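Local atomic coordinates of polysaccharide deacetylase-like protein (Bacillus anthracis, PDB entry 4V33), a protein that probably acts as a zinc-dependent polysaccharide deacetylase and, with a second putative deacetylase, is required for osmotic stability and cell shape maintenance in the bacterium. Residues Ser248-Met253 against Glu289-Lys294. Sequence-based numbering, arbitrary orientation. Where two conformers were deposited one is given.
Sequences SDIKEM and EKITGK
Lys251 reaches across from helix 247-255 to the C-terminal end of helix 277-292, where its NZ donates a hydrogen bond of 3.0 Å to the backbone O of Ile291. The ammonium arrives in the carbonyl plane on a lone pair, with a C=O...N angle of 143°. The lysine chain runs extended as far as CE and then bends at its last torsion (chi4 57°), which swings NZ onto the oxygen. Since carbonyls in the last turn of a helix lie at the negative end of its dipole, the positive charge is probably welcome there. Beside this polar bridge the contact is apolar. The CG2 methyl of Ile250, turned opposite the backbone nitrogen, projects between the helices and meets CG2 of Thr292 at 3.9 Å and CG2 of Ile291 at 4.2 Å. The threonine's chi1 of 68° places CG2 on the side of the isoleucine and leaves OG1 to accept from Lys294 N (3.0 Å) in an ST turn that begins on the last helical residue; Gly293 then leaves the helix with positive phi. Met261 of strand 259-263 touches both Ile250 and Thr292, so the two helices meet over a strand of the parallel sheet, an arrangement characteristic of the deformed beta/alpha barrel of polysaccharide deacetylases.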
ATOM      1  N   SER A 248      -3.396  15.709  22.357  1.00 21.11           N
ATOM      2  CA  SER A 248      -1.988  15.436  22.639  0.53 22.26           C
ATOM      3  C   SER A 248      -1.563  14.041  22.175  1.00 22.33           C
ATOM      4  O   SER A 248      -0.443  13.872  21.692  1.00 23.01           O
ATOM      5  CB  SER A 248      -1.654  15.660  24.119  0.53 23.95           C
ATOM      6  OG  SER A 248      -2.385  14.788  24.957  0.53 23.33           O
ATOM      7  N   ASP A 249      -2.449  13.052  22.306  1.00 18.05           N
ATOM      8  CA  ASP A 249      -2.158  11.700  21.813  1.00 17.02           C
ATOM      9  C   ASP A 249      -1.920  11.729  20.311  1.00 19.92           C
ATOM     10  O   ASP A 249      -0.956  11.159  19.804  1.00 17.49           O
ATOM     11  CB  ASP A 249      -3.327  10.738  22.067  1.00 17.63           C
ATOM     12  CG  ASP A 249      -3.509  10.396  23.527  1.00 22.37           C
ATOM     13  OD1 ASP A 249      -2.546  10.512  24.307  1.00 22.17           O
ATOM     14  OD2 ASP A 249      -4.633   9.996  23.890  1.00 21.18           O
ATOM     15  N   ILE A 250      -2.831  12.377  19.595  1.00 18.12           N
ATOM     16  CA  ILE A 250      -2.731  12.460  18.146  1.00 17.96           C
ATOM     17  C   ILE A 250      -1.442  13.160  17.723  1.00 20.78           C
ATOM     18  O   ILE A 250      -0.764  12.722  16.795  1.00 20.87           O
ATOM     19  CB  ILE A 250      -3.960  13.177  17.557  1.00 17.63           C
ATOM     20  CG1 ILE A 250      -5.180  12.264  17.674  1.00 16.73           C
ATOM     21  CG2 ILE A 250      -3.713  13.565  16.104  1.00 20.42           C
ATOM     22  CD1 ILE A 250      -6.495  12.958  17.372  1.00 19.13           C
ATOM     23  N   LYS A 251      -1.098  14.243  18.410  1.00 20.78           N
ATOM     24  CA  LYS A 251       0.117  14.969  18.065  1.00 24.37           C
ATOM     25  C   LYS A 251       1.358  14.104  18.292  1.00 26.49           C
ATOM     26  O   LYS A 251       2.279  14.112  17.483  1.00 24.00           O
ATOM     27  CB  LYS A 251       0.191  16.301  18.818  1.00 27.26           C
ATOM     28  CG  LYS A 251      -0.714  17.379  18.213  1.00 37.32           C
ATOM     29  CD  LYS A 251      -0.745  18.641  19.067  1.00 43.35           C
ATOM     30  CE  LYS A 251      -1.292  19.835  18.290  1.00 50.75           C
ATOM     31  NZ  LYS A 251      -2.658  19.590  17.746  1.00 52.54           N
ATOM     32  N   GLU A 252       1.364  13.327  19.369  1.00 24.11           N
ATOM     33  CA  GLU A 252       2.474  12.416  19.633  1.00 24.17           C
ATOM     34  C   GLU A 252       2.573  11.353  18.532  1.00 21.11           C
ATOM     35  O   GLU A 252       3.663  11.047  18.035  1.00 23.00           O
ATOM     36  CB  GLU A 252       2.299  11.762  21.004  1.00 27.29           C
ATOM     37  CG  GLU A 252       3.492  10.973  21.497  1.00 39.29           C
ATOM     38  CD  GLU A 252       3.308  10.480  22.925  1.00 37.29           C
ATOM     39  OE1 GLU A 252       2.405  10.988  23.623  1.00 37.12           O
ATOM     40  OE2 GLU A 252       4.067   9.585  23.348  1.00 54.10           O
ATOM     41  N   MET A 253       1.431  10.799  18.146  1.00 18.98           N
ATOM     42  CA  MET A 253       1.393   9.751  17.129  1.00 17.22           C
ATOM     43  C   MET A 253       1.863  10.271  15.778  1.00 19.38           C
ATOM     44  O   MET A 253       2.635   9.613  15.082  1.00 20.01           O
ATOM     45  CB  MET A 253      -0.023   9.186  17.011  1.00 16.99           C
ATOM     46  CG  MET A 253      -0.441   8.380  18.224  1.00 15.59           C
ATOM     47  SD  MET A 253      -2.223   8.121  18.324  1.00 18.90           S
ATOM     48  CE  MET A 253      -2.420   6.814  17.126  1.00 25.72           C
ATOM     49  N   GLU A 289      -7.591  17.885   9.787  1.00 20.45           N
ATOM     50  CA  GLU A 289      -6.404  18.538   9.234  1.00 21.39           C
ATOM     51  C   GLU A 289      -5.904  19.666  10.131  1.00 23.86           C
ATOM     52  O   GLU A 289      -4.698  19.866  10.267  1.00 25.59           O
ATOM     53  CB  GLU A 289      -6.683  19.074   7.823  1.00 21.20           C
ATOM     54  CG  GLU A 289      -6.697  17.982   6.768  1.00 24.55           C
ATOM     55  CD  GLU A 289      -6.945  18.496   5.366  1.00 29.30           C
ATOM     56  OE1 GLU A 289      -7.476  19.620   5.218  1.00 31.92           O
ATOM     57  OE2 GLU A 289      -6.611  17.771   4.405  1.00 24.45           O
ATOM     58  N   LYS A 290      -6.828  20.405  10.741  1.00 22.40           N
ATOM     59  CA  LYS A 290      -6.433  21.482  11.643  1.00 25.97           C
ATOM     60  C   LYS A 290      -5.756  20.923  12.891  1.00 22.50           C
ATOM     61  O   LYS A 290      -4.850  21.546  13.447  1.00 28.92           O
ATOM     62  CB  LYS A 290      -7.632  22.346  12.033  1.00 28.90           C
ATOM     63  CG  LYS A 290      -8.221  23.151  10.889  1.00 37.29           C
ATOM     64  CD  LYS A 290      -9.215  24.182  11.411  1.00 42.49           C
ATOM     65  CE  LYS A 290      -9.901  24.927  10.274  1.00 51.38           C
ATOM     66  NZ  LYS A 290     -10.735  24.017   9.438  1.00 57.02           N
ATOM     67  N   ILE A 291      -6.194  19.746  13.324  1.00 24.59           N
ATOM     68  CA  ILE A 291      -5.615  19.108  14.497  1.00 25.32           C
ATOM     69  C   ILE A 291      -4.222  18.543  14.211  1.00 27.23           C
ATOM     70  O   ILE A 291      -3.294  18.729  14.997  1.00 29.85           O
ATOM     71  CB  ILE A 291      -6.510  17.964  15.004  1.00 23.47           C
ATOM     72  CG1 ILE A 291      -7.868  18.510  15.447  1.00 23.61           C
ATOM     73  CG2 ILE A 291      -5.833  17.226  16.150  1.00 26.24           C
ATOM     74  CD1 ILE A 291      -8.876  17.432  15.798  1.00 27.44           C
ATOM     75  N   THR A 292      -4.078  17.853  13.084  1.00 22.87           N
ATOM     76  CA  THR A 292      -2.831  17.143  12.789  1.00 24.64           C
ATOM     77  C   THR A 292      -1.794  17.996  12.079  1.00 28.13           C
ATOM     78  O   THR A 292      -0.594  17.720  12.161  1.00 29.49           O
ATOM     79  CB  THR A 292      -3.076  15.913  11.902  1.00 23.69           C
ATOM     80  OG1 THR A 292      -3.478  16.351  10.597  1.00 21.73           O
ATOM     81  CG2 THR A 292      -4.147  14.998  12.508  1.00 23.40           C
ATOM     82  N   GLY A 293      -2.251  19.015  11.356  1.00 24.17           N
ATOM     83  CA  GLY A 293      -1.358  19.814  10.534  1.00 29.09           C
ATOM     84  C   GLY A 293      -0.863  19.075   9.302  1.00 25.98           C
ATOM     85  O   GLY A 293       0.060  19.532   8.622  1.00 29.04           O
ATOM     86  N   LYS A 294      -1.477  17.930   9.016  1.00 23.26           N
ATOM     87  CA  LYS A 294      -1.117  17.104   7.867  1.00 23.00           C
ATOM     88  C   LYS A 294      -2.365  16.837   7.038  1.00 24.09           C
ATOM     89  O   LYS A 294      -3.475  16.805   7.579  1.00 25.09           O
ATOM     90  CB  LYS A 294      -0.537  15.764   8.335  1.00 26.53           C
ATOM     91  CG  LYS A 294       0.674  15.876   9.235  1.00 30.27           C
ATOM     92  CD  LYS A 294       1.889  16.347   8.471  1.00 41.43           C
ATOM     93  CE  LYS A 294       3.153  16.149   9.295  1.00 50.19           C
ATOM     94  NZ  LYS A 294       4.363  16.672   8.605  1.00 49.91           N
TER